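Local coordinates for uncharacterized protein (Bacteroides ovatus, PDB 4IRT) that is of unknown function but, as a BNR-repeat protein of the beta-propeller clan, is a putative neuraminidase, at residues A[28-33]-A[368-373]. Numbering follows the deposited sequence. Where two conformers were deposited one is given.
Sequences LVTHGD and SHDTEL
Thr30 on the edge strand 28-31 meets the carboxylate of Asp370, the N-cap residue of helix 371-377, with both its backbone N-H and its hydroxyl. Thr30 N donates to Asp370 OD1 at 3.0 Å, and Thr30 OG1 gives its proton to Asp370 OD2 at 2.7 Å, both on the syn side of the group. Asp370 OD1 also caps the helix by accepting from Leu373 N, which comes from the face opposite Thr30 N, 61° out of the carboxylate plane. Asp370 CG lies anti to the backbone N (chi1 -173°), and Gln35 NE2 adds a further bond to OD2. Behind this grip, Leu28 CG packs on Asp370 CB at 4.0 Å, and Asp370 CA sends a CA-H...O contact to Leu28 O. Looser, with few atoms touching, Val29 CG2 lies 3.8 Å from Glu372 CG, the side chains side by side, while the Glu372 carboxylate turns away to Lys375. The exposed side begins at the turn of Gly32 and Asp33. An alanine at Asp370 would probably leave Thr30, Leu373 N and Gln35 NE2 without their shared acceptor and the first helical turn without its side-chain cap. One buried carboxylate, probably ionised among these donors, thus ties the helix start to the outermost strand of a four-stranded propeller-type sheet.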
loop_
_atom_site.group_PDB
_atom_site.type_symbol
_atom_site.label_atom_id
_atom_site.label_comp_id
_atom_site.label_asym_id
_atom_site.label_seq_id
_atom_site.Cartn_x
_atom_site.Cartn_y
_atom_site.Cartn_z
ATOM N N LEU A 28 -0.142 10.035 -0.630
ATOM C CA LEU A 28 -0.571 11.059 -1.598
ATOM C C LEU A 28 -2.014 10.744 -2.000
ATOM O O LEU A 28 -2.358 9.588 -2.299
ATOM C CB LEU A 28 0.343 10.966 -2.814
ATOM C CG LEU A 28 0.305 11.960 -3.971
ATOM C CD1 LEU A 28 0.768 13.324 -3.496
ATOM C CD2 LEU A 28 1.202 11.442 -5.095
ATOM N N VAL A 29 -2.869 11.765 -1.979
ATOM C CA VAL A 29 -4.270 11.538 -2.216
ATOM C C VAL A 29 -4.969 12.794 -2.671
ATOM O O VAL A 29 -4.802 13.861 -2.074
ATOM C CB VAL A 29 -4.965 10.920 -0.993
ATOM C CG1 VAL A 29 -4.910 11.843 0.211
ATOM C CG2 VAL A 29 -6.417 10.622 -1.323
ATOM N N THR A 30 -5.738 12.647 -3.739
ATOM C CA THR A 30 -6.560 13.730 -4.303
ATOM C C THR A 30 -7.991 13.717 -3.750
ATOM O O THR A 30 -8.627 12.680 -3.671
ATOM C CB THR A 30 -6.603 13.627 -5.851
ATOM O OG1 THR A 30 -5.309 13.998 -6.382
ATOM C CG2 THR A 30 -7.673 14.552 -6.463
ATOM N N HIS A 31 -8.506 14.900 -3.429
ATOM C CA HIS A 31 -9.931 15.072 -3.140
ATOM C C HIS A 31 -10.361 16.262 -3.988
ATOM O O HIS A 31 -9.819 17.359 -3.848
ATOM C CB HIS A 31 -10.138 15.312 -1.651
ATOM C CG HIS A 31 -11.568 15.399 -1.240
ATOM N ND1 HIS A 31 -12.377 14.294 -1.102
ATOM C CD2 HIS A 31 -12.341 16.475 -0.943
ATOM C CE1 HIS A 31 -13.586 14.678 -0.752
ATOM N NE2 HIS A 31 -13.585 15.993 -0.636
ATOM N N GLY A 32 -11.260 16.021 -4.927
ATOM C CA GLY A 32 -11.678 17.092 -5.849
ATOM C C GLY A 32 -10.506 17.487 -6.747
ATOM O O GLY A 32 -9.890 16.627 -7.395
ATOM N N ASP A 33 -10.198 18.773 -6.804
ATOM C CA ASP A 33 -9.029 19.215 -7.554
ATOM C C ASP A 33 -7.820 19.566 -6.679
ATOM O O ASP A 33 -6.921 20.263 -7.130
ATOM C CB ASP A 33 -9.393 20.354 -8.527
ATOM C CG ASP A 33 -9.602 21.696 -7.848
ATOM O OD1 ASP A 33 -9.711 21.784 -6.601
ATOM O OD2 ASP A 33 -9.636 22.702 -8.596
ATOM N N SER A 368 4.533 4.443 -3.822
ATOM C CA SER A 368 3.159 4.674 -3.381
ATOM C C SER A 368 2.589 5.730 -4.348
ATOM O O SER A 368 3.345 6.540 -4.936
ATOM C CB SER A 368 3.071 5.119 -1.905
ATOM O OG SER A 368 3.906 6.230 -1.632
ATOM N N HIS A 369 1.285 5.683 -4.576
ATOM C CA HIS A 369 0.650 6.527 -5.600
ATOM C C HIS A 369 -0.701 7.060 -5.159
ATOM O O HIS A 369 -1.296 6.588 -4.164
ATOM C CB HIS A 369 0.499 5.727 -6.915
ATOM C CG HIS A 369 -0.679 4.780 -6.956
ATOM N ND1 HIS A 369 -0.666 3.530 -6.385
ATOM C CD2 HIS A 369 -1.873 4.888 -7.585
ATOM C CE1 HIS A 369 -1.813 2.916 -6.635
ATOM N NE2 HIS A 369 -2.571 3.723 -7.354
ATOM N N ASP A 370 -1.192 8.030 -5.915
ATOM C CA ASP A 370 -2.426 8.716 -5.604
ATOM C C ASP A 370 -3.548 7.840 -6.149
ATOM O O ASP A 370 -3.987 7.964 -7.310
ATOM C CB ASP A 370 -2.420 10.111 -6.188
ATOM C CG ASP A 370 -3.602 10.942 -5.771
ATOM O OD1 ASP A 370 -4.663 10.380 -5.421
ATOM O OD2 ASP A 370 -3.443 12.187 -5.798
ATOM N N THR A 371 -3.998 6.929 -5.295
ATOM C CA THR A 371 -5.009 5.948 -5.678
ATOM C C THR A 371 -6.279 6.621 -6.209
ATOM O O THR A 371 -6.866 6.188 -7.188
ATOM C CB THR A 371 -5.406 5.046 -4.502
ATOM O OG1 THR A 371 -5.785 5.853 -3.382
ATOM C CG2 THR A 371 -4.264 4.133 -4.094
ATOM N N GLU A 372 -6.704 7.686 -5.547
ATOM C CA GLU A 372 -7.949 8.364 -5.902
ATOM C C GLU A 372 -7.880 9.136 -7.225
ATOM O O GLU A 372 -8.821 9.146 -8.003
ATOM C CB GLU A 372 -8.408 9.226 -4.723
ATOM C CG GLU A 372 -8.607 8.389 -3.454
ATOM C CD GLU A 372 -9.420 7.104 -3.690
ATOM O OE1 GLU A 372 -10.620 7.208 -3.999
ATOM O OE2 GLU A 372 -8.853 5.997 -3.592
ATOM N N LEU A 373 -6.742 9.746 -7.517
ATOM C CA LEU A 373 -6.556 10.423 -8.782
ATOM C C LEU A 373 -6.593 9.449 -9.946
ATOM O O LEU A 373 -7.137 9.765 -10.986
ATOM C CB LEU A 373 -5.231 11.170 -8.797
ATOM C CG LEU A 373 -4.982 12.085 -9.981
ATOM C CD1 LEU A 373 -6.009 13.216 -10.053
ATOM C CD2 LEU A 373 -3.592 12.660 -9.808
#